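Local structure of acyl-CoA dehydrogenase (Mycobacterium thermoresistibile, 3NF4) at residues V300-A303 / R304-L308; I326-L329 / T330-A334; A335-V338 / T339-V343; E371-N374 / Q375-R378. The protein probably catalyses the FAD-dependent alpha,beta-dehydrogenation of acyl-CoA thioesters, passing electrons to the bound flavin. All blocks are in the same frame, centred on the assembly; numbering follows the deposited sequence.

How the interactions relate
All four contacts lie in the helical C-terminal domain of the acyl-CoA dehydrogenase fold and follow one another along the chain. Interaction 1 spans successive turns of helix 289-315; interactions 2 and 3 occupy adjoining parts of the next helix, 321-346, with centres about 14 Å apart. Interaction 1 packs against interaction 2, centres about 9 Å apart, through Ala303 on Ala331 and Thr306 on Ala327, and meets interaction 3 where Val300 touches Val338. Interaction 4 starts helix 374-383, its centre about 10 Å from that of interaction 2. There Lys328 and Thr332 engage Asn374, so the bundle interior is linked directly to the FAD-binding turn.

Interaction 1 of 4, residues V300-A303 / R304-L308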
loop_
_atom_site.group_PDB
_atom_site.type_symbol
_atom_site.label_atom_id
_atom_site.label_comp_id
_atom_site.label_asym_id
_atom_site.label_seq_id
_atom_site.Cartn_x
_atom_site.Cartn_y
_atom_site.Cartn_z
ATOM N N VAL A 300 6.563 -13.011 5.156
ATOM C CA VAL A 300 6.520 -14.221 5.982
ATOM C C VAL A 300 7.409 -14.110 7.244
ATOM O O VAL A 300 6.952 -14.425 8.357
ATOM C CB VAL A 300 6.860 -15.522 5.196
ATOM C CG1 VAL A 300 6.637 -16.769 6.085
ATOM C CG2 VAL A 300 6.019 -15.651 3.899
ATOM N N ALA A 301 8.647 -13.626 7.099
ATOM C CA ALA A 301 9.562 -13.595 8.239
ATOM C C ALA A 301 9.019 -12.643 9.329
ATOM O O ALA A 301 9.031 -12.952 10.533
ATOM C CB ALA A 301 11.002 -13.181 7.790
ATOM N N THR A 302 8.561 -11.486 8.884
ATOM C CA THR A 302 7.964 -10.479 9.736
ATOM C C THR A 302 6.705 -11.001 10.499
ATOM O O THR A 302 6.537 -10.731 11.688
ATOM C CB THR A 302 7.602 -9.277 8.855
ATOM O OG1 THR A 302 8.820 -8.615 8.482
ATOM C CG2 THR A 302 6.727 -8.305 9.585
ATOM N N ALA A 303 5.843 -11.754 9.827
ATOM C CA ALA A 303 4.664 -12.329 10.488
ATOM C C ALA A 303 5.058 -13.384 11.544
ATOM O O ALA A 303 4.483 -13.413 12.634
ATOM C CB ALA A 303 3.710 -12.901 9.446
ATOM N N ARG A 304 6.051 -14.230 11.232
ATOM C CA ARG A 304 6.536 -15.235 12.191
ATOM C C ARG A 304 7.116 -14.579 13.464
ATOM O O ARG A 304 6.736 -14.952 14.582
ATOM C CB ARG A 304 7.594 -16.149 11.547
ATOM C CG ARG A 304 8.136 -17.270 12.480
ATOM C CD ARG A 304 8.980 -18.379 11.781
ATOM N NE ARG A 304 8.291 -19.006 10.660
ATOM C CZ ARG A 304 8.576 -18.787 9.376
ATOM N NH1 ARG A 304 9.562 -17.958 9.039
ATOM N NH2 ARG A 304 7.880 -19.411 8.427
ATOM N N ALA A 305 8.012 -13.601 13.297
ATOM C CA ALA A 305 8.607 -12.891 14.449
ATOM C C ALA A 305 7.596 -12.151 15.344
ATOM O O ALA A 305 7.738 -12.112 16.564
ATOM C CB ALA A 305 9.712 -11.923 13.991
ATOM N N THR A 306 6.587 -11.556 14.718
ATOM C CA THR A 306 5.514 -10.884 15.440
ATOM C C THR A 306 4.666 -11.850 16.314
ATOM O O THR A 306 4.411 -11.544 17.491
ATOM C CB THR A 306 4.640 -10.017 14.476
ATOM O OG1 THR A 306 5.498 -9.152 13.713
ATOM C CG2 THR A 306 3.715 -9.167 15.265
ATOM N N TYR A 307 4.276 -13.014 15.794
ATOM C CA TYR A 307 3.473 -13.917 16.653
ATOM C C TYR A 307 4.288 -14.512 17.820
ATOM O O TYR A 307 3.753 -14.725 18.925
ATOM C CB TYR A 307 2.590 -14.956 15.888
ATOM C CG TYR A 307 3.258 -16.231 15.370
ATOM C CD1 TYR A 307 3.626 -17.252 16.249
ATOM C CD2 TYR A 307 3.463 -16.433 14.012
ATOM C CE1 TYR A 307 4.237 -18.413 15.809
ATOM C CE2 TYR A 307 4.069 -17.623 13.532
ATOM C CZ TYR A 307 4.463 -18.610 14.452
ATOM O OH TYR A 307 5.080 -19.801 14.069
ATOM N N LEU A 308 5.584 -14.707 17.587
ATOM C CA LEU A 308 6.481 -15.247 18.598
ATOM C C LEU A 308 6.792 -14.266 19.712
ATOM O O LEU A 308 6.906 -14.677 20.869
ATOM C CB LEU A 308 7.767 -15.758 17.969
ATOM C CG LEU A 308 7.656 -16.975 17.050
ATOM C CD1 LEU A 308 9.027 -17.161 16.421
ATOM C CD2 LEU A 308 7.201 -18.201 17.832
#
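Helix 289-315 is one of the long helices of the C-terminal bundle of acyl-CoA dehydrogenases, and here Val300 to Ala303 meet Arg304 to Tyr307 one turn further on. Regular i to i+4 backbone bonds run through the turn, among them Ala305 N to Ala301 O, 3.0 Å. Thr302 O is gripped twice. Thr306 N reaches it at 3.1 Å and Thr306 OG1 at 2.8 Å, the two donors coming from opposite faces of the carbonyl plane. With chi1 at -52° the hydroxyl of Thr306 lies beside its own backbone N, while CG2 is swung opposite that N and packs against helix 321-346. On another side of the helix Arg304 first runs out straight, then folds at chi3 (-54°), which brings its guanidinium back along the helix to Val300. Its NH2 passes 3.7 Å from Val300 CG1, a van der Waals contact with a methyl group; the polar partners of NH2 lie elsewhere, in a salt bridge with Glu85 and a hydrogen bond to Gln263. Glu85 also shares a hydrogen bond with Tyr307 OH, tying helix 77-88 to this turn. Ala301, Thr302, Ala305 and Thr306 face a second subunit, where Thr302 packs on Thr302 of that subunit. Arg304 O lies 3.6 Å above one face of the Tyr307 ring, displaced toward the rim, and Tyr307 CD2 comes 3.5 Å from Ala303 O.

Interaction 2 of 4, residues I326-L329 / T330-A334; sequences IAKL and TATDA
Leu329 and Thr330, with Lys328 beside them, provide most of the buried surface in this turn. The end of the Leu329 side chain lies beside Asp333: CD1 ends 3.8 Å from Asp333 OD2, so a methyl group lies against one oxygen of the carboxylate. The backbone joins the same two residues through Asp333 N to Leu329 O at 3.0 Å. The other carboxylate oxygen, OD1, accepts from Gln368 and Asn374. Thr330 bonds back to the preceding turn. Its N and OG1 both donate to Ile326 O, at 2.9 and 3.0 Å; the amide comes almost head-on to the carbonyl, whereas the hydroxyl stands well above the carbonyl plane, 43° out of it. This belongs to helix 321-346, packed in the C-terminal bundle between helices 247-274, 289-315 and 374-383; Ile326 and Thr330 also touch Ala301 and Thr302 of a second subunit. Lys328 leaves with CG opposite its backbone N (chi1 -169°) and bends at chi2, which carries its ammonium alongside the next turn until NZ lies 3.9 Å from Thr332 OG1. NZ is well supplied with acceptors, namely Asn374 OD1, the carbonyls of Met367 and Gly372 and, weakly, the carbonyl of Phe370, which probably helps to keep it charged in this buried place. Thr332, whose chi1 is 62°, turns its hydroxyl back to Lys328 O at 2.9 Å, while Thr332 N reaches that oxygen at 3.1 Å from the opposite face of the carbonyl plane; OG1 is bonded in addition to Asn374 ND2.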
loop_
_atom_site.group_PDB
_atom_site.type_symbol
_atom_site.label_atom_id
_atom_site.label_comp_id
_atom_site.label_asym_id
_atom_site.label_seq_id
_atom_site.Cartn_x
_atom_site.Cartn_y
_atom_site.Cartn_z
ATOM N N ILE A 326 -2.192 -7.205 17.060
ATOM C CA ILE A 326 -1.202 -6.810 16.068
ATOM C C ILE A 326 -0.727 -8.067 15.308
ATOM O O ILE A 326 -0.722 -8.084 14.070
ATOM C CB ILE A 326 -0.057 -6.018 16.755
ATOM C CG1 ILE A 326 -0.554 -4.626 17.148
ATOM C CG2 ILE A 326 1.189 -5.940 15.902
ATOM C CD1 ILE A 326 0.478 -3.816 17.982
ATOM N N ALA A 327 -0.379 -9.125 16.029
ATOM C CA ALA A 327 0.045 -10.374 15.358
ATOM C C ALA A 327 -0.990 -10.945 14.346
ATOM O O ALA A 327 -0.641 -11.323 13.230
ATOM C CB ALA A 327 0.448 -11.447 16.393
ATOM N N LYS A 328 -2.268 -10.982 14.730
ATOM C CA LYS A 328 -3.333 -11.542 13.880
ATOM C C LYS A 328 -3.569 -10.683 12.624
ATOM O O LYS A 328 -3.614 -11.208 11.518
ATOM C CB LYS A 328 -4.610 -11.742 14.721
ATOM C CG LYS A 328 -5.709 -12.542 14.042
ATOM C CD LYS A 328 -6.631 -11.646 13.205
ATOM C CE LYS A 328 -7.757 -12.473 12.588
ATOM N NZ LYS A 328 -8.365 -11.799 11.426
ATOM N N LEU A 329 -3.703 -9.364 12.802
ATOM C CA LEU A 329 -3.803 -8.403 11.689
ATOM C C LEU A 329 -2.637 -8.519 10.700
ATOM O O LEU A 329 -2.850 -8.645 9.481
ATOM C CB LEU A 329 -3.847 -6.968 12.215
ATOM C CG LEU A 329 -3.754 -5.863 11.149
ATOM C CD1 LEU A 329 -5.071 -5.727 10.420
ATOM C CD2 LEU A 329 -3.406 -4.543 11.764
ATOM N N THR A 330 -1.414 -8.459 11.228
ATOM C CA THR A 330 -0.168 -8.524 10.439
ATOM C C THR A 330 -0.067 -9.837 9.661
ATOM O O THR A 330 0.125 -9.836 8.441
ATOM C CB THR A 330 1.032 -8.374 11.431
ATOM O OG1 THR A 330 1.073 -7.011 11.885
ATOM C CG2 THR A 330 2.383 -8.754 10.817
ATOM N N ALA A 331 -0.228 -10.955 10.355
ATOM C CA ALA A 331 -0.083 -12.273 9.745
ATOM C C ALA A 331 -1.143 -12.615 8.674
ATOM O O ALA A 331 -0.828 -13.314 7.682
ATOM C CB ALA A 331 -0.045 -13.346 10.829
ATOM N N THR A 332 -2.373 -12.123 8.847
ATOM C CA THR A 332 -3.427 -12.393 7.847
ATOM C C THR A 332 -3.363 -11.433 6.666
ATOM O O THR A 332 -3.586 -11.839 5.518
ATOM C CB THR A 332 -4.878 -12.473 8.464
ATOM O OG1 THR A 332 -5.254 -11.220 9.066
ATOM C CG2 THR A 332 -4.947 -13.566 9.509
ATOM N N ASP A 333 -3.039 -10.163 6.903
ATOM C CA ASP A 333 -2.737 -9.272 5.757
ATOM C C ASP A 333 -1.563 -9.873 4.903
ATOM O O ASP A 333 -1.605 -9.851 3.674
ATOM C CB ASP A 333 -2.480 -7.814 6.179
ATOM C CG ASP A 333 -3.809 -6.986 6.405
ATOM O OD1 ASP A 333 -4.954 -7.486 6.172
ATOM O OD2 ASP A 333 -3.710 -5.794 6.838
ATOM N N ALA A 334 -0.549 -10.444 5.552
ATOM C CA ALA A 334 0.578 -11.078 4.823
ATOM C C ALA A 334 0.177 -12.311 4.003
ATOM O O ALA A 334 0.648 -12.464 2.869
ATOM C CB ALA A 334 1.754 -11.435 5.782
#

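Interaction 3 of 4, residues A335-V338 / T339-V343; sequences AMKV and TTDAV
Ala335 O is held by two donors of one residue: Thr339 OG1 at 2.7 Å and Thr339 N at 3.0 Å, arriving from opposite faces of the carbonyl plane. The turn lies on helix 321-346 of the C-terminal bundle, packed between helices 247-274, 289-315 and 357-367. For Thr339 a chi1 of 50° sets OG1 between the backbone N and carbonyl carbon, where it bends back onto the preceding turn, and CG2 falls 3.4 Å from the same oxygen. Thr340 repeats the scheme with a different torsion, its hydroxyl now opposite the carbonyl carbon. Here OG1 supplies the shorter bond to Met336 O, 2.9 Å, and the amide bond is weak. Met336, bent at chi2 and chi3, brings CE to 3.3 Å from Thr340 OG1, with Thr339 OG1 somewhat farther off, and crosses Thr339 nearly at right angles; it also packs on Met361 of its own chain and on Met361 of the third subunit. Farther round, Lys337 extends out to solvent beside Asp341. Their charged ends do not meet, NZ to OD2 being 5.3 Å; the closest side-chain approach is a methylene of the lysine, CG, against a carboxylate oxygen, OD2 of Asp341, at 3.9 Å.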
loop_
_atom_site.group_PDB
_atom_site.type_symbol
_atom_site.label_atom_id
_atom_site.label_comp_id
_atom_site.label_asym_id
_atom_site.label_seq_id
_atom_site.Cartn_x
_atom_site.Cartn_y
_atom_site.Cartn_z
ATOM N N ALA A 335 -0.672 -13.190 4.558
ATOM C CA ALA A 335 -1.126 -14.357 3.790
ATOM C C ALA A 335 -1.897 -13.939 2.523
ATOM O O ALA A 335 -1.677 -14.495 1.443
ATOM C CB ALA A 335 -1.949 -15.365 4.655
ATOM N N MET A 336 -2.770 -12.941 2.640
ATOM C CA MET A 336 -3.513 -12.491 1.469
ATOM C C MET A 336 -2.570 -11.921 0.408
ATOM O O MET A 336 -2.716 -12.222 -0.780
ATOM C CB MET A 336 -4.600 -11.472 1.829
ATOM C CG MET A 336 -5.600 -11.186 0.676
ATOM S SD MET A 336 -6.671 -12.636 0.432
ATOM C CE MET A 336 -6.046 -13.214 -1.147
ATOM N N LYS A 337 -1.585 -11.134 0.826
ATOM C CA LYS A 337 -0.611 -10.573 -0.140
ATOM C C LYS A 337 0.348 -11.611 -0.761
ATOM O O LYS A 337 0.617 -11.550 -1.962
ATOM C CB LYS A 337 0.195 -9.441 0.520
ATOM C CG LYS A 337 1.150 -8.702 -0.396
ATOM C CD LYS A 337 2.343 -8.124 0.402
ATOM C CE LYS A 337 3.429 -7.500 -0.530
ATOM N NZ LYS A 337 4.305 -6.496 0.185
ATOM N N VAL A 338 0.881 -12.533 0.050
ATOM C CA VAL A 338 1.819 -13.570 -0.439
ATOM C C VAL A 338 1.128 -14.603 -1.354
ATOM O O VAL A 338 1.696 -15.010 -2.362
ATOM C CB VAL A 338 2.544 -14.275 0.748
ATOM C CG1 VAL A 338 3.300 -15.490 0.319
ATOM C CG2 VAL A 338 3.480 -13.260 1.528
ATOM N N THR A 339 -0.098 -15.016 -1.025
ATOM C CA THR A 339 -0.777 -16.031 -1.852
ATOM C C THR A 339 -1.168 -15.450 -3.218
ATOM O O THR A 339 -1.084 -16.166 -4.239
ATOM C CB THR A 339 -2.023 -16.617 -1.164
ATOM O OG1 THR A 339 -2.859 -15.551 -0.687
ATOM C CG2 THR A 339 -1.661 -17.536 0.011
ATOM N N THR A 340 -1.596 -14.170 -3.224
ATOM C CA THR A 340 -1.937 -13.412 -4.432
ATOM C C THR A 340 -0.742 -13.184 -5.394
ATOM O O THR A 340 -0.887 -13.291 -6.619
ATOM C CB THR A 340 -2.561 -12.013 -4.082
ATOM O OG1 THR A 340 -3.826 -12.214 -3.424
ATOM C CG2 THR A 340 -2.777 -11.158 -5.359
ATOM N N ASP A 341 0.411 -12.838 -4.827
ATOM C CA ASP A 341 1.675 -12.751 -5.572
ATOM C C ASP A 341 2.267 -14.137 -5.975
ATOM O O ASP A 341 3.004 -14.225 -6.953
ATOM C CB ASP A 341 2.713 -11.962 -4.744
ATOM C CG ASP A 341 2.387 -10.456 -4.639
ATOM O OD1 ASP A 341 1.627 -9.906 -5.467
ATOM O OD2 ASP A 341 2.888 -9.810 -3.706
ATOM N N ALA A 342 1.949 -15.204 -5.246
ATOM C CA ALA A 342 2.424 -16.513 -5.652
ATOM C C ALA A 342 1.759 -17.021 -6.968
ATOM O O ALA A 342 2.423 -17.715 -7.752
ATOM C CB ALA A 342 2.352 -17.563 -4.504
ATOM N N VAL A 343 0.477 -16.704 -7.192
ATOM C CA VAL A 343 -0.215 -17.023 -8.447
ATOM C C VAL A 343 0.461 -16.204 -9.550
ATOM O O VAL A 343 0.695 -16.697 -10.647
ATOM C CB VAL A 343 -1.735 -16.643 -8.379
ATOM C CG1 VAL A 343 -2.456 -16.876 -9.748
ATOM C CG2 VAL A 343 -2.399 -17.468 -7.339
#

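Interaction 4 of 4, residues E371-N374 / Q375-R378; sequences EGTN and QIQR. With FAD (flavin-adenine dinucleotide), chain C.
Thr373 and Ile376 meet at the start of helix 374-383, where Thr373 is the N-cap. Its chi1 of 70° turns OG1 forward over the first turn to accept a weak but straight bond from Ile376 N, 3.3 Å. The same hydroxyl bonds to O2B of the FAD adenosine ribose at 2.8 Å. Gln375, folded at chi2, brings OE1 to O2B as well, in a weak bond, while its main partner is Gln344 of the third subunit. Ile376 lays CD1 against the adenine, 3.6 Å from FAD C5A, so the cap and first turn bind the nucleotide end of the cofactor. The amides of Asn374 and Gln377 are steeply inclined to each other, their planes 70° apart. Asn374 OD1 accepts from Lys328 NZ, and ND2 donates to Thr332 OG1 and Asp333 OD1. Gln377 folds back over the incoming loop, its NE2 donating to Gly372 O at 3.0 Å from well above the carbonyl plane; its OE1 is hydrogen-bonded to Ser325 OG. At Gly372 a beta carbon would jam against Glu371 O and run into Gln377 NE2. Arg378 NE forms a salt bridge with Asp295 of the second subunit, and Arg378 NH1 makes a weak bond to Asn374 O at 3.3 Å.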
loop_
_atom_site.group_PDB
_atom_site.type_symbol
_atom_site.label_atom_id
_atom_site.label_comp_id
_atom_site.label_asym_id
_atom_site.label_seq_id
_atom_site.Cartn_x
_atom_site.Cartn_y
_atom_site.Cartn_z
ATOM N N GLU A 371 -12.297 -14.859 13.649
ATOM C CA GLU A 371 -11.536 -14.579 14.871
ATOM C C GLU A 371 -11.400 -13.049 15.053
ATOM O O GLU A 371 -10.393 -12.548 15.556
ATOM C CB GLU A 371 -10.171 -15.277 14.757
ATOM C CG GLU A 371 -9.538 -15.826 16.021
ATOM C CD GLU A 371 -10.422 -16.792 16.826
ATOM O OE1 GLU A 371 -10.815 -16.364 17.956
ATOM O OE2 GLU A 371 -10.677 -17.974 16.383
ATOM N N GLY A 372 -12.420 -12.311 14.627
ATOM C CA GLY A 372 -12.425 -10.853 14.697
ATOM C C GLY A 372 -11.833 -10.331 13.398
ATOM O O GLY A 372 -10.641 -10.548 13.145
ATOM N N THR A 373 -12.668 -9.655 12.593
ATOM C CA THR A 373 -12.269 -9.125 11.285
ATOM C C THR A 373 -11.105 -8.176 11.496
ATOM O O THR A 373 -10.909 -7.639 12.603
ATOM C CB THR A 373 -13.431 -8.348 10.531
ATOM O OG1 THR A 373 -13.721 -7.111 11.200
ATOM C CG2 THR A 373 -14.718 -9.170 10.454
ATOM N N ASN A 374 -10.332 -7.961 10.449
ATOM C CA ASN A 374 -9.261 -6.962 10.524
ATOM C C ASN A 374 -9.686 -5.487 10.786
ATOM O O ASN A 374 -8.862 -4.681 11.242
ATOM C CB ASN A 374 -8.314 -7.143 9.355
ATOM C CG ASN A 374 -7.543 -8.461 9.466
ATOM O OD1 ASN A 374 -7.683 -9.195 10.465
ATOM N ND2 ASN A 374 -6.712 -8.754 8.477
ATOM N N GLN A 375 -10.976 -5.155 10.592
ATOM C CA GLN A 375 -11.484 -3.829 11.034
ATOM C C GLN A 375 -11.702 -3.786 12.582
ATOM O O GLN A 375 -11.349 -2.800 13.238
ATOM C CB GLN A 375 -12.744 -3.401 10.282
ATOM C CG GLN A 375 -12.533 -3.027 8.813
ATOM C CD GLN A 375 -12.182 -4.230 7.911
ATOM O OE1 GLN A 375 -12.805 -5.307 7.999
ATOM N NE2 GLN A 375 -11.155 -4.049 7.055
ATOM N N ILE A 376 -12.254 -4.853 13.149
ATOM C CA ILE A 376 -12.327 -4.996 14.620
ATOM C C ILE A 376 -10.925 -4.998 15.304
ATOM O O ILE A 376 -10.743 -4.322 16.347
ATOM C CB ILE A 376 -13.244 -6.226 15.032
ATOM C CG1 ILE A 376 -14.685 -5.764 15.205
ATOM C CG2 ILE A 376 -12.836 -6.882 16.340
ATOM C CD1 ILE A 376 -15.407 -5.454 13.929
ATOM N N GLN A 377 -9.950 -5.728 14.720
ATOM C CA GLN A 377 -8.540 -5.675 15.216
ATOM C C GLN A 377 -8.010 -4.240 15.328
ATOM O O GLN A 377 -7.513 -3.859 16.370
ATOM C CB GLN A 377 -7.548 -6.526 14.391
ATOM C CG GLN A 377 -7.810 -8.048 14.302
ATOM C CD GLN A 377 -8.164 -8.750 15.646
ATOM O OE1 GLN A 377 -7.796 -8.297 16.735
ATOM N NE2 GLN A 377 -8.887 -9.878 15.546
ATOM N N ARG A 378 -8.139 -3.447 14.262
ATOM C CA ARG A 378 -7.757 -2.052 14.293
ATOM C C ARG A 378 -8.489 -1.219 15.376
ATOM O O ARG A 378 -7.920 -0.270 15.962
ATOM C CB ARG A 378 -7.944 -1.405 12.907
ATOM C CG ARG A 378 -7.029 -1.975 11.768
ATOM C CD ARG A 378 -7.277 -1.206 10.425
ATOM N NE ARG A 378 -6.258 -1.538 9.438
ATOM C CZ ARG A 378 -6.302 -2.576 8.600
ATOM N NH1 ARG A 378 -7.327 -3.416 8.591
ATOM N NH2 ARG A 378 -5.287 -2.799 7.780
HETATM P PA FAD C . -20.496 -8.511 10.410
HETATM O O1A FAD C . -20.360 -8.346 11.898
HETATM O O2A FAD C . -21.881 -8.422 9.828
HETATM O O5B FAD C . -19.589 -7.393 9.681
HETATM C C5B FAD C . -19.682 -7.055 8.298
HETATM C C4B FAD C . -18.668 -5.948 7.975
HETATM O O4B FAD C . -18.863 -4.773 8.791
HETATM C C3B FAD C . -17.239 -6.419 8.213
HETATM O O3B FAD C . -16.412 -5.933 7.158
HETATM C C2B FAD C . -16.827 -5.749 9.514
HETATM O O2B FAD C . -15.393 -5.592 9.617
HETATM C C1B FAD C . -17.656 -4.450 9.503
HETATM N N9A FAD C . -17.899 -4.036 10.908
HETATM C C8A FAD C . -18.684 -4.683 11.819
HETATM N N7A FAD C . -18.616 -4.026 12.997
HETATM C C5A FAD C . -17.793 -2.965 12.822
HETATM C C6A FAD C . -17.353 -1.940 13.655
HETATM N N6A FAD C . -17.765 -1.902 14.946
HETATM N N1A FAD C . -16.506 -0.986 13.162
HETATM C C2A FAD C . -16.088 -1.025 11.882
HETATM N N3A FAD C . -16.493 -2.015 11.067
HETATM C C4A FAD C . -17.336 -2.982 11.507
HETATM N N1 FAD C . -17.860 -18.176 14.937
HETATM C C2 FAD C . -17.793 -18.864 16.119
HETATM O O2 FAD C . -18.229 -18.356 17.184
HETATM N N3 FAD C . -17.249 -20.109 16.160
HETATM C C4 FAD C . -16.758 -20.698 15.038
HETATM O O4 FAD C . -16.268 -21.853 15.123
HETATM C C4X FAD C . -16.810 -20.005 13.813
HETATM N N5 FAD C . -16.338 -20.579 12.675
HETATM C C5X FAD C . -16.427 -19.903 11.499
HETATM C C6 FAD C . -15.946 -20.494 10.329
HETATM C C7 FAD C . -16.024 -19.825 9.107
HETATM C C7M FAD C . -15.493 -20.502 7.865
HETATM C C8 FAD C . -16.593 -18.546 9.075
HETATM C C8M FAD C . -16.729 -17.727 7.817
HETATM C C9 FAD C . -17.065 -17.961 10.247
HETATM C C9A FAD C . -16.992 -18.617 11.466
HETATM N N10 FAD C . -17.460 -18.020 12.595
HETATM C C10 FAD C . -17.390 -18.712 13.773
HETATM C "C1'" FAD C . -18.067 -16.654 12.551
HETATM C "C2'" FAD C . -17.058 -15.494 12.337
HETATM O "O2'" FAD C . -16.269 -15.306 13.529
HETATM C "C3'" FAD C . -17.746 -14.191 11.836
HETATM O "O3'" FAD C . -18.244 -14.445 10.515
HETATM C "C4'" FAD C . -16.890 -12.905 11.772
HETATM O "O4'" FAD C . -16.146 -12.697 12.986
HETATM C "C5'" FAD C . -17.630 -11.584 11.430
HETATM O "O5'" FAD C . -19.031 -11.470 11.784
HETATM P P FAD C . -20.168 -11.326 10.632
HETATM O O1P FAD C . -19.960 -12.431 9.611
HETATM O O2P FAD C . -21.532 -11.200 11.252
HETATM O O3P FAD C . -19.783 -9.900 9.955
#